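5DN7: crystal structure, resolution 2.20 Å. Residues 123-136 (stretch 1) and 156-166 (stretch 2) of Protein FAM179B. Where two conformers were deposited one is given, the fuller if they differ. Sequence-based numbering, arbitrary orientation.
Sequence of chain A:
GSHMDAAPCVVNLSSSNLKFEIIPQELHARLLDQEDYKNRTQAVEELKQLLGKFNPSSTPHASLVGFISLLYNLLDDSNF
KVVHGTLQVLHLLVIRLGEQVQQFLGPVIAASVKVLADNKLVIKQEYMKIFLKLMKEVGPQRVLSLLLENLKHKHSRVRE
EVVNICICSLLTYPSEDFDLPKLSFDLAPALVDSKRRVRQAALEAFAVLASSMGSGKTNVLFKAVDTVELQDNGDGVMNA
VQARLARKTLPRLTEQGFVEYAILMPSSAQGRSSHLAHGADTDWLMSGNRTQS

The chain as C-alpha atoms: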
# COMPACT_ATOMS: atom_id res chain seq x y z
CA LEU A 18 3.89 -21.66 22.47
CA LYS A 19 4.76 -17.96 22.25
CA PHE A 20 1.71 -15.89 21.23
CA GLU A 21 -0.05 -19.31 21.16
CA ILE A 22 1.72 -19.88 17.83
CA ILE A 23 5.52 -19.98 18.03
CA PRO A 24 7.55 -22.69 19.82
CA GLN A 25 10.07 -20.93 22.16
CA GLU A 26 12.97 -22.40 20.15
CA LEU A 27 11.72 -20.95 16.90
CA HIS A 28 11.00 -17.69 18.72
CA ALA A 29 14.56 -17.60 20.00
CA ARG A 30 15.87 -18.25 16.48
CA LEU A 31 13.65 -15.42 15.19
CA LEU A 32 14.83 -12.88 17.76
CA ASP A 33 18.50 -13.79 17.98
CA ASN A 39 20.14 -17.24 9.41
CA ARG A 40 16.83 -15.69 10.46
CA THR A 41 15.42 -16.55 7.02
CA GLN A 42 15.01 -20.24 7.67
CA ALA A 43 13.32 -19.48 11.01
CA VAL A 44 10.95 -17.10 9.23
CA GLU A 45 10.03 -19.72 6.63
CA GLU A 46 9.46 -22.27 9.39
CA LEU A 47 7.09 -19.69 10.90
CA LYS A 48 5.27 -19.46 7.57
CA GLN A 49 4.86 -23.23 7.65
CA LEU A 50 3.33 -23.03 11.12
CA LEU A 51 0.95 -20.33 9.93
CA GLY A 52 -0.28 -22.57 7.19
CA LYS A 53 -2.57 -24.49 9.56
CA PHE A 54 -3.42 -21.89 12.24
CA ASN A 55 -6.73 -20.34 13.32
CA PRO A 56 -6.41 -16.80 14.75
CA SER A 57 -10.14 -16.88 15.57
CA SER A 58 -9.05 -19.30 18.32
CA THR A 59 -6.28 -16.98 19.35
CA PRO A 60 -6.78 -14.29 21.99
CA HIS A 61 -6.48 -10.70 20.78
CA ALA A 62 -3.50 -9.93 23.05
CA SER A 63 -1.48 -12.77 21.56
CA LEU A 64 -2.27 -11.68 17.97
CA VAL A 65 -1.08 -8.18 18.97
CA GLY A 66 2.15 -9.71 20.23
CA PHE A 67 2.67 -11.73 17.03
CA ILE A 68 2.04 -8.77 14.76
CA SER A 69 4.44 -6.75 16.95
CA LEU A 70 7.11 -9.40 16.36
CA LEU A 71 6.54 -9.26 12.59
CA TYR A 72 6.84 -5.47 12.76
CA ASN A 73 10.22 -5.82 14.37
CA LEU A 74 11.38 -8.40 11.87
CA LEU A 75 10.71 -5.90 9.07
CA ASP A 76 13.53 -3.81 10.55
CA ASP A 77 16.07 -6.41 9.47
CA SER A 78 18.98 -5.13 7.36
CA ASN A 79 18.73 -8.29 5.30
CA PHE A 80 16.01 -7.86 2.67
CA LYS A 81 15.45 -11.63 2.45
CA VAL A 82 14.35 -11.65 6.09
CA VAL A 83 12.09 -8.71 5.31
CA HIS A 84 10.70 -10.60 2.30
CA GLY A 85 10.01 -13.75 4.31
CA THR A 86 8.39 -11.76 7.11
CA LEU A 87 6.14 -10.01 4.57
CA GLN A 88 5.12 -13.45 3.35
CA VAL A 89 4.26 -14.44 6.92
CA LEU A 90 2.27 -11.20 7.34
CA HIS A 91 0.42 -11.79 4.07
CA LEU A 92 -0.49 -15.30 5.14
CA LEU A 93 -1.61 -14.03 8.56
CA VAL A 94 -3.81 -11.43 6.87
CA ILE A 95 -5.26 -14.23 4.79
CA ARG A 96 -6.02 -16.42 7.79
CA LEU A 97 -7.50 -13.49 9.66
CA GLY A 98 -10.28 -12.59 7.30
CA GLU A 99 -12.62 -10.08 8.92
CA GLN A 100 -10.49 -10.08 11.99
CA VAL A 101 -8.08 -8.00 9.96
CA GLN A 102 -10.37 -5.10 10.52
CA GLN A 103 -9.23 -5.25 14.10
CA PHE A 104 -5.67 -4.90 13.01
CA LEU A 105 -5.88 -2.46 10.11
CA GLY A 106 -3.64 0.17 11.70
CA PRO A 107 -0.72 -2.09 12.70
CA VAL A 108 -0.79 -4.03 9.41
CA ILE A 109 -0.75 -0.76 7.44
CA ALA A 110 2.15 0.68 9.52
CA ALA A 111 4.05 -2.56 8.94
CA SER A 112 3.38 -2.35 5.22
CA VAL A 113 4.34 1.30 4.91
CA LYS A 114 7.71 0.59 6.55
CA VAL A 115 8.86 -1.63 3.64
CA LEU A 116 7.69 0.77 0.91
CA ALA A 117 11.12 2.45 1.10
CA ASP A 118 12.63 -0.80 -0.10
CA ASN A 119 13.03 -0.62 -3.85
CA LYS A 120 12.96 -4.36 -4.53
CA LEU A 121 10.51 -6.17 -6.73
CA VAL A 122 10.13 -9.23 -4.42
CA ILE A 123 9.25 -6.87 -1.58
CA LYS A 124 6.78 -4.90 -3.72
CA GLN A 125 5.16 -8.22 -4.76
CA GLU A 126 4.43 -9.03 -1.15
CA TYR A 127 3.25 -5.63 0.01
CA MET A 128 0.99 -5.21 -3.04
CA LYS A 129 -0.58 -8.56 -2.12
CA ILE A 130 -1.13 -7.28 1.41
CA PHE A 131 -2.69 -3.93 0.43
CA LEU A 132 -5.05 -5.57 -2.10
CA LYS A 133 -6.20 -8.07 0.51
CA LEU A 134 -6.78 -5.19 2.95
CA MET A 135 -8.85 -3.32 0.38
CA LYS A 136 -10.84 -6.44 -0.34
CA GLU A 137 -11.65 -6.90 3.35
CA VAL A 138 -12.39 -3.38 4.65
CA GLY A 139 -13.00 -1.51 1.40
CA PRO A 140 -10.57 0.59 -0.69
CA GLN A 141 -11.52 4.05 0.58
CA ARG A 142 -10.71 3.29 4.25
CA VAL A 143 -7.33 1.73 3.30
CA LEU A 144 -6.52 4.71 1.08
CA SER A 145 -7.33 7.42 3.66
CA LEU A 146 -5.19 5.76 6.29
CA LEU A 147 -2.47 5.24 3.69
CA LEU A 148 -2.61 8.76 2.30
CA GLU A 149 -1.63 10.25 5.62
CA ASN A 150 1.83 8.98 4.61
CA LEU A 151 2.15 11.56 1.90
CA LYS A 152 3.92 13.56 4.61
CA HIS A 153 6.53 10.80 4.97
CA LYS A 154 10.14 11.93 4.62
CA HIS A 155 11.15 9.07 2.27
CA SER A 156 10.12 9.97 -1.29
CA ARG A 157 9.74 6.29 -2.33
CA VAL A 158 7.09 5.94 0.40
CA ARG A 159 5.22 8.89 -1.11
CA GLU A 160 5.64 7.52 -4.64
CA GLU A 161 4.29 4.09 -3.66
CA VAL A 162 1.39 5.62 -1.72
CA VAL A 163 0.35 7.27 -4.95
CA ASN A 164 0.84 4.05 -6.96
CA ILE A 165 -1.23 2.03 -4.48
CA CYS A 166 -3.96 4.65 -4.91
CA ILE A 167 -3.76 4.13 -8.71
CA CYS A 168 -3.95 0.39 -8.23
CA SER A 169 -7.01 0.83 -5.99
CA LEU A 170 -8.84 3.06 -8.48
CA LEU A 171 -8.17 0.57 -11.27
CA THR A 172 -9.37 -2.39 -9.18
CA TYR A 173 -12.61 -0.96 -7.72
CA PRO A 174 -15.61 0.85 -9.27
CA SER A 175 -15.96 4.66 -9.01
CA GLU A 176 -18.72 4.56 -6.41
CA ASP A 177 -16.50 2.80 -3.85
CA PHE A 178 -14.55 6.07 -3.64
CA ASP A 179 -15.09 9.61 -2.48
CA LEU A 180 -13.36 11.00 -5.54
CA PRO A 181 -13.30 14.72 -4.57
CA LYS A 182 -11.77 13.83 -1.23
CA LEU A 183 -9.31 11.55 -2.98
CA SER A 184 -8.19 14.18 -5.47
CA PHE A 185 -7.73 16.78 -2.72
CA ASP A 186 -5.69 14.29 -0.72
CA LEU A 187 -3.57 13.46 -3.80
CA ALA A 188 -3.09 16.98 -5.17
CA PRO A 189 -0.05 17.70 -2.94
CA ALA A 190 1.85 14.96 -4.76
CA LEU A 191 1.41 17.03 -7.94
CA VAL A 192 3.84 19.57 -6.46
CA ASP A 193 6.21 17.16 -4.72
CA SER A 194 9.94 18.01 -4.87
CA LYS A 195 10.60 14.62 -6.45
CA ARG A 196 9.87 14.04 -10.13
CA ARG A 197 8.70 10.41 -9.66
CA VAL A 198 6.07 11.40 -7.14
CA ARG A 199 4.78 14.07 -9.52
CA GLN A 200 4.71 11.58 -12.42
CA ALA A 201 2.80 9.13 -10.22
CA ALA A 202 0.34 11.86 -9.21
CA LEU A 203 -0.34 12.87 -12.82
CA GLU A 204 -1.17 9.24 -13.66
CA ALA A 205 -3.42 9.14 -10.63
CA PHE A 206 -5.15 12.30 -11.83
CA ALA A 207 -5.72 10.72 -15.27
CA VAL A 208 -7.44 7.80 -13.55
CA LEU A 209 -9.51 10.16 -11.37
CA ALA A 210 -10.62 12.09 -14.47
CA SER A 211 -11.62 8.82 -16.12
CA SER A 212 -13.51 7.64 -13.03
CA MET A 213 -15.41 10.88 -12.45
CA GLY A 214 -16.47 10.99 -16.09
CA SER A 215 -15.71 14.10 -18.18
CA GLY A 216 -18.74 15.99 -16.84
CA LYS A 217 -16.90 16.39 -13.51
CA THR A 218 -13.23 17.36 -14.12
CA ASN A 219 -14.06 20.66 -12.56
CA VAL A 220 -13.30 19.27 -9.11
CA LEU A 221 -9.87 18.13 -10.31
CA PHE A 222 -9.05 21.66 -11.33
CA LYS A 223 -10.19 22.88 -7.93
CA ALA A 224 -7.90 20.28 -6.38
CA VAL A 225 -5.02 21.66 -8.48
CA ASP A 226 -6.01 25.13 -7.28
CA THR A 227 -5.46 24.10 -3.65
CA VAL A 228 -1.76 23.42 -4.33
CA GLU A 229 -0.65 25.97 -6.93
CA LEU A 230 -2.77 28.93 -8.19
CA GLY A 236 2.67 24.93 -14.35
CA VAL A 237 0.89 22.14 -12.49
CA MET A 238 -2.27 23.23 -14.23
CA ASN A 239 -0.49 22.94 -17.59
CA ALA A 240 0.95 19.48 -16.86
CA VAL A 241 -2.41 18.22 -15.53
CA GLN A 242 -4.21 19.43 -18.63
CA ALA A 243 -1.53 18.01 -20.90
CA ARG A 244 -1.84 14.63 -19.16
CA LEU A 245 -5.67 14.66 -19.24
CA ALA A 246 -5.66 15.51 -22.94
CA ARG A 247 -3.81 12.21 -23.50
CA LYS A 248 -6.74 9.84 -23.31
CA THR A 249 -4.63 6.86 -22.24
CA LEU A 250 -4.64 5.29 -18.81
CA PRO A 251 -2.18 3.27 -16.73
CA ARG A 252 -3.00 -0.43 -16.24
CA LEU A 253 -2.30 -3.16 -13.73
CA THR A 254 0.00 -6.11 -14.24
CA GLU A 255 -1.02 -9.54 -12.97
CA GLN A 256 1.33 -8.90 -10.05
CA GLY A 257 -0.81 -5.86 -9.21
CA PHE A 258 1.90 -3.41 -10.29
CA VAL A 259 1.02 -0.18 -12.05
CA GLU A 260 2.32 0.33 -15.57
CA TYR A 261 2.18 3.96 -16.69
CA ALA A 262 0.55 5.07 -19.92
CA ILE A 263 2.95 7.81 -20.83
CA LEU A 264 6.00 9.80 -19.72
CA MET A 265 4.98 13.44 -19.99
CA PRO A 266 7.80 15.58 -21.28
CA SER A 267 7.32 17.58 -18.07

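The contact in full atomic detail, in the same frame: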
# COMPACT_ATOMS: atom_id res chain seq x y z
N ILE A 123 9.90 -7.61 -2.64
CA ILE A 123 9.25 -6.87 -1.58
C ILE A 123 7.93 -6.29 -2.06
O ILE A 123 6.89 -6.57 -1.47
CB ILE A 123 10.18 -5.76 -1.05
CG1 ILE A 123 11.39 -6.40 -0.38
CG2 ILE A 123 9.45 -4.85 -0.07
CD1 ILE A 123 11.05 -7.55 0.51
N LYS A 124 7.97 -5.50 -3.12
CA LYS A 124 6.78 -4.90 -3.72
C LYS A 124 5.70 -5.94 -4.07
O LYS A 124 4.51 -5.69 -3.88
CB LYS A 124 7.17 -4.10 -4.96
CG LYS A 124 5.97 -3.48 -5.66
CD LYS A 124 6.40 -2.49 -6.74
CE LYS A 124 5.19 -2.15 -7.62
NZ LYS A 124 5.56 -1.46 -8.92
N GLN A 125 6.11 -7.12 -4.55
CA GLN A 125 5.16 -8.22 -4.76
C GLN A 125 4.38 -8.50 -3.47
O GLN A 125 3.12 -8.52 -3.45
CB GLN A 125 5.86 -9.50 -5.21
CG GLN A 125 6.12 -9.61 -6.69
CD GLN A 125 6.97 -10.82 -7.04
OE1 GLN A 125 7.43 -11.55 -6.15
NE2 GLN A 125 7.21 -11.02 -8.33
N GLU A 126 5.13 -8.71 -2.39
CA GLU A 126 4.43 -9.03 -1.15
C GLU A 126 3.59 -7.88 -0.60
O GLU A 126 2.44 -8.10 -0.16
CB GLU A 126 5.43 -9.52 -0.10
CG GLU A 126 6.15 -10.79 -0.54
CD GLU A 126 5.18 -11.93 -0.86
OE1 GLU A 126 4.12 -12.02 -0.20
OE2 GLU A 126 5.47 -12.73 -1.78
N TYR A 127 4.09 -6.65 -0.62
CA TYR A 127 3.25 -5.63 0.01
C TYR A 127 2.05 -5.26 -0.87
O TYR A 127 1.00 -4.87 -0.34
CB TYR A 127 4.05 -4.38 0.44
CG TYR A 127 4.67 -3.48 -0.59
CD1 TYR A 127 3.90 -2.75 -1.50
CD2 TYR A 127 6.05 -3.25 -0.57
CE1 TYR A 127 4.50 -1.88 -2.41
CE2 TYR A 127 6.66 -2.38 -1.46
CZ TYR A 127 5.88 -1.70 -2.38
OH TYR A 127 6.50 -0.84 -3.25
N MET A 128 2.16 -5.42 -2.19
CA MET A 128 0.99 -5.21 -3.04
C MET A 128 -0.07 -6.28 -2.74
O MET A 128 -1.30 -5.97 -2.67
CB MET A 128 1.36 -5.23 -4.52
CG MET A 128 2.09 -3.97 -5.04
SD MET A 128 1.34 -2.40 -4.51
CE MET A 128 -0.38 -2.58 -5.04
N LYS A 129 0.38 -7.53 -2.56
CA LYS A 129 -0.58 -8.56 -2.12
C LYS A 129 -1.30 -8.14 -0.84
O LYS A 129 -2.56 -8.20 -0.75
CB LYS A 129 0.12 -9.91 -1.89
CG LYS A 129 0.53 -10.64 -3.16
CD LYS A 129 1.50 -11.77 -2.80
CE LYS A 129 1.94 -12.53 -4.02
NZ LYS A 129 3.18 -13.29 -3.69
N ILE A 130 -0.51 -7.70 0.14
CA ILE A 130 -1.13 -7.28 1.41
C ILE A 130 -2.15 -6.15 1.23
O ILE A 130 -3.30 -6.28 1.67
CB ILE A 130 -0.07 -6.87 2.43
CG1 ILE A 130 0.73 -8.09 2.86
CG2 ILE A 130 -0.73 -6.29 3.66
CD1 ILE A 130 2.12 -7.78 3.33
N PHE A 131 -1.76 -5.06 0.58
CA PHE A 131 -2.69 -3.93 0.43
C PHE A 131 -3.97 -4.31 -0.35
O PHE A 131 -5.04 -3.81 -0.01
CB PHE A 131 -1.99 -2.74 -0.26
CG PHE A 131 -1.14 -1.91 0.68
CD1 PHE A 131 -1.73 -1.18 1.69
CD2 PHE A 131 0.24 -1.87 0.54
CE1 PHE A 131 -0.96 -0.42 2.56
CE2 PHE A 131 1.02 -1.10 1.40
CZ PHE A 131 0.41 -0.38 2.42
N LEU A 132 -3.86 -5.17 -1.37
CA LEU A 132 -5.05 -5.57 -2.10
C LEU A 132 -5.96 -6.42 -1.24
O LEU A 132 -7.20 -6.27 -1.29
CB LEU A 132 -4.69 -6.31 -3.39
CG LEU A 132 -4.17 -5.37 -4.49
CD1 LEU A 132 -3.42 -6.11 -5.61
CD2 LEU A 132 -5.33 -4.54 -5.04
N LYS A 133 -5.37 -7.31 -0.43
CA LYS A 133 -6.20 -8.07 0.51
C LYS A 133 -6.94 -7.12 1.48
O LYS A 133 -8.17 -7.25 1.70
CB LYS A 133 -5.34 -9.08 1.28
CG LYS A 133 -6.15 -10.13 2.00
CD LYS A 133 -6.99 -10.93 1.00
CE LYS A 133 -7.82 -12.02 1.65
NZ LYS A 133 -8.15 -13.08 0.62
N LEU A 134 -6.20 -6.17 2.05
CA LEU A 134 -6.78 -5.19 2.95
C LEU A 134 -7.96 -4.49 2.29
O LEU A 134 -9.03 -4.39 2.88
CB LEU A 134 -5.76 -4.15 3.40
CG LEU A 134 -4.63 -4.57 4.36
CD1 LEU A 134 -3.79 -3.36 4.74
CD2 LEU A 134 -5.15 -5.29 5.60
N MET A 135 -7.77 -4.01 1.07
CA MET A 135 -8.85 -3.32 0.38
C MET A 135 -10.05 -4.21 0.15
O MET A 135 -11.19 -3.76 0.21
CB MET A 135 -8.39 -2.77 -0.96
CG MET A 135 -7.42 -1.66 -0.82
SD MET A 135 -6.77 -1.22 -2.41
CE MET A 135 -5.60 -0.02 -1.81
N LYS A 136 -9.78 -5.48 -0.15
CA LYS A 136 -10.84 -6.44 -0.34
C LYS A 136 -11.66 -6.62 0.93
O LYS A 136 -12.87 -6.78 0.88
CB LYS A 136 -10.27 -7.78 -0.78
CG LYS A 136 -11.34 -8.81 -1.15
CD LYS A 136 -10.88 -10.23 -0.86
CE LYS A 136 -9.48 -10.49 -1.40
NZ LYS A 136 -9.33 -10.12 -2.85
N SER A 156 10.88 9.75 -0.07
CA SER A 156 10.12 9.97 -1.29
C SER A 156 9.63 8.66 -1.98
O SER A 156 8.62 8.69 -2.71
CB SER A 156 10.94 10.81 -2.28
OG SER A 156 12.15 10.19 -2.62
N ARG A 157 10.27 7.52 -1.75
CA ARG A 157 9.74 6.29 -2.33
C ARG A 157 8.44 5.87 -1.63
O ARG A 157 7.55 5.30 -2.26
CB ARG A 157 10.74 5.13 -2.27
CG ARG A 157 10.24 3.92 -3.07
CD ARG A 157 11.16 2.72 -3.03
NE ARG A 157 10.41 1.49 -2.78
CZ ARG A 157 9.74 0.81 -3.71
NH1 ARG A 157 9.74 1.24 -4.96
NH2 ARG A 157 9.09 -0.30 -3.38
N VAL A 158 8.33 6.17 -0.33
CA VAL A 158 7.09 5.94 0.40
C VAL A 158 5.97 6.74 -0.25
O VAL A 158 4.92 6.20 -0.54
CB VAL A 158 7.21 6.33 1.89
CG1 VAL A 158 5.83 6.38 2.56
CG2 VAL A 158 8.12 5.34 2.60
N ARG A 159 6.22 8.03 -0.50
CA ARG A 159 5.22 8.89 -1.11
C ARG A 159 4.81 8.38 -2.50
O ARG A 159 3.61 8.27 -2.84
CB ARG A 159 5.75 10.34 -1.19
CG ARG A 159 6.18 10.89 0.20
CD ARG A 159 6.21 12.40 0.27
NE ARG A 159 7.13 13.01 -0.69
CZ ARG A 159 8.45 13.11 -0.52
NH1 ARG A 159 9.03 12.63 0.58
NH2 ARG A 159 9.20 13.69 -1.45
N GLU A 160 5.83 8.05 -3.30
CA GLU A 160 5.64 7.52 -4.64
C GLU A 160 4.73 6.28 -4.64
O GLU A 160 3.77 6.23 -5.39
CB GLU A 160 6.99 7.17 -5.27
CG GLU A 160 6.92 6.97 -6.78
CD GLU A 160 8.15 6.26 -7.38
OE1 GLU A 160 9.27 6.33 -6.80
OE2 GLU A 160 7.99 5.63 -8.45
N GLU A 161 5.05 5.32 -3.79
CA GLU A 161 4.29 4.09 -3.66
C GLU A 161 2.90 4.27 -3.06
O GLU A 161 1.99 3.52 -3.40
CB GLU A 161 5.06 3.09 -2.82
CG GLU A 161 6.21 2.48 -3.60
CD GLU A 161 5.73 1.78 -4.87
OE1 GLU A 161 5.35 0.59 -4.79
OE2 GLU A 161 5.73 2.41 -5.95
N VAL A 162 2.72 5.25 -2.17
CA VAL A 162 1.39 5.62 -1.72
C VAL A 162 0.54 6.00 -2.93
O VAL A 162 -0.59 5.50 -3.12
CB VAL A 162 1.42 6.80 -0.72
CG1 VAL A 162 0.01 7.38 -0.55
CG2 VAL A 162 1.97 6.35 0.62
N VAL A 163 1.10 6.88 -3.77
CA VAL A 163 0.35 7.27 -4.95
C VAL A 163 0.07 6.06 -5.88
O VAL A 163 -1.04 5.89 -6.39
CB VAL A 163 1.07 8.37 -5.75
CG1 VAL A 163 0.18 8.85 -6.92
CG2 VAL A 163 1.41 9.52 -4.85
N ASN A 164 1.07 5.19 -6.06
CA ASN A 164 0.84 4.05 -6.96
C ASN A 164 -0.20 3.08 -6.42
O ASN A 164 -0.95 2.47 -7.19
CB ASN A 164 2.15 3.29 -7.23
CG ASN A 164 3.06 3.99 -8.24
OD1 ASN A 164 2.60 4.65 -9.18
ND2 ASN A 164 4.36 3.84 -8.05
N ILE A 165 -0.24 2.91 -5.10
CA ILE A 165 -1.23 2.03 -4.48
C ILE A 165 -2.63 2.64 -4.64
O ILE A 165 -3.62 1.91 -4.82
CB ILE A 165 -0.88 1.77 -2.99
CG1 ILE A 165 0.35 0.87 -2.91
CG2 ILE A 165 -2.03 1.11 -2.24
CD1 ILE A 165 1.00 0.86 -1.48
N CYS A 166 -2.71 3.98 -4.57
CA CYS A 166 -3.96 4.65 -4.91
C CYS A 166 -4.39 4.33 -6.36
O CYS A 166 -5.57 3.98 -6.61
CB CYS A 166 -3.84 6.16 -4.69
SG CYS A 166 -3.74 6.61 -2.94

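Helices whose backbones stay well apart can be joined through a few side chains, and residues 123-136 and 156-166 of FAM179B illustrate the principle. Both segments are helical, each held by regular i to i+4 backbone hydrogen bonds. Their axes run in broadly the same direction, crossing at -48° with a closest approach of 11.7 Å. The gap is too wide for backbone contact, so side chains must span it, and together they bury a modest 354 Å².

Ile165 covers the most surface. Its CA-to-CB bond points toward the first helix, and three side chains spaced along that helix converge on it. CD1 of Ile165 lies 3.5 Å from CD2 of Phe131, CG1 of Ile165 lies 3.8 Å from SD of Met128, and CG2 of Ile165 lies 3.8 Å from CE of Met135. Met128 leaves its backbone sideways, yet the end of its side chain bends nearer. The branched isoleucine thus packs against all three neighbours, and the contact is purely apolar.

One turn earlier on the second helix, the chemistry becomes polar. Tyr127, second in buried area, has its CA-to-CB bond directed toward the second helix, and its OH donates a very short hydrogen bond of 2.4 Å to OE1 of Glu161. The carboxylate is braced from within its own helix, where ND2 of Asn164 donates to OE2 of Glu161 at 2.9 Å. NH2 of Arg157 also comes within 2.6 Å of OH of Tyr127, but the angle is too poor for a hydrogen bond; both polar groups lie at the edge of the tyrosine ring. Lys124 adds its aliphatic chain, with CD 3.8 Å from OE1 of Glu161. A polar cluster and an apolar cluster therefore lie side by side, joining helices whose backbones never touch.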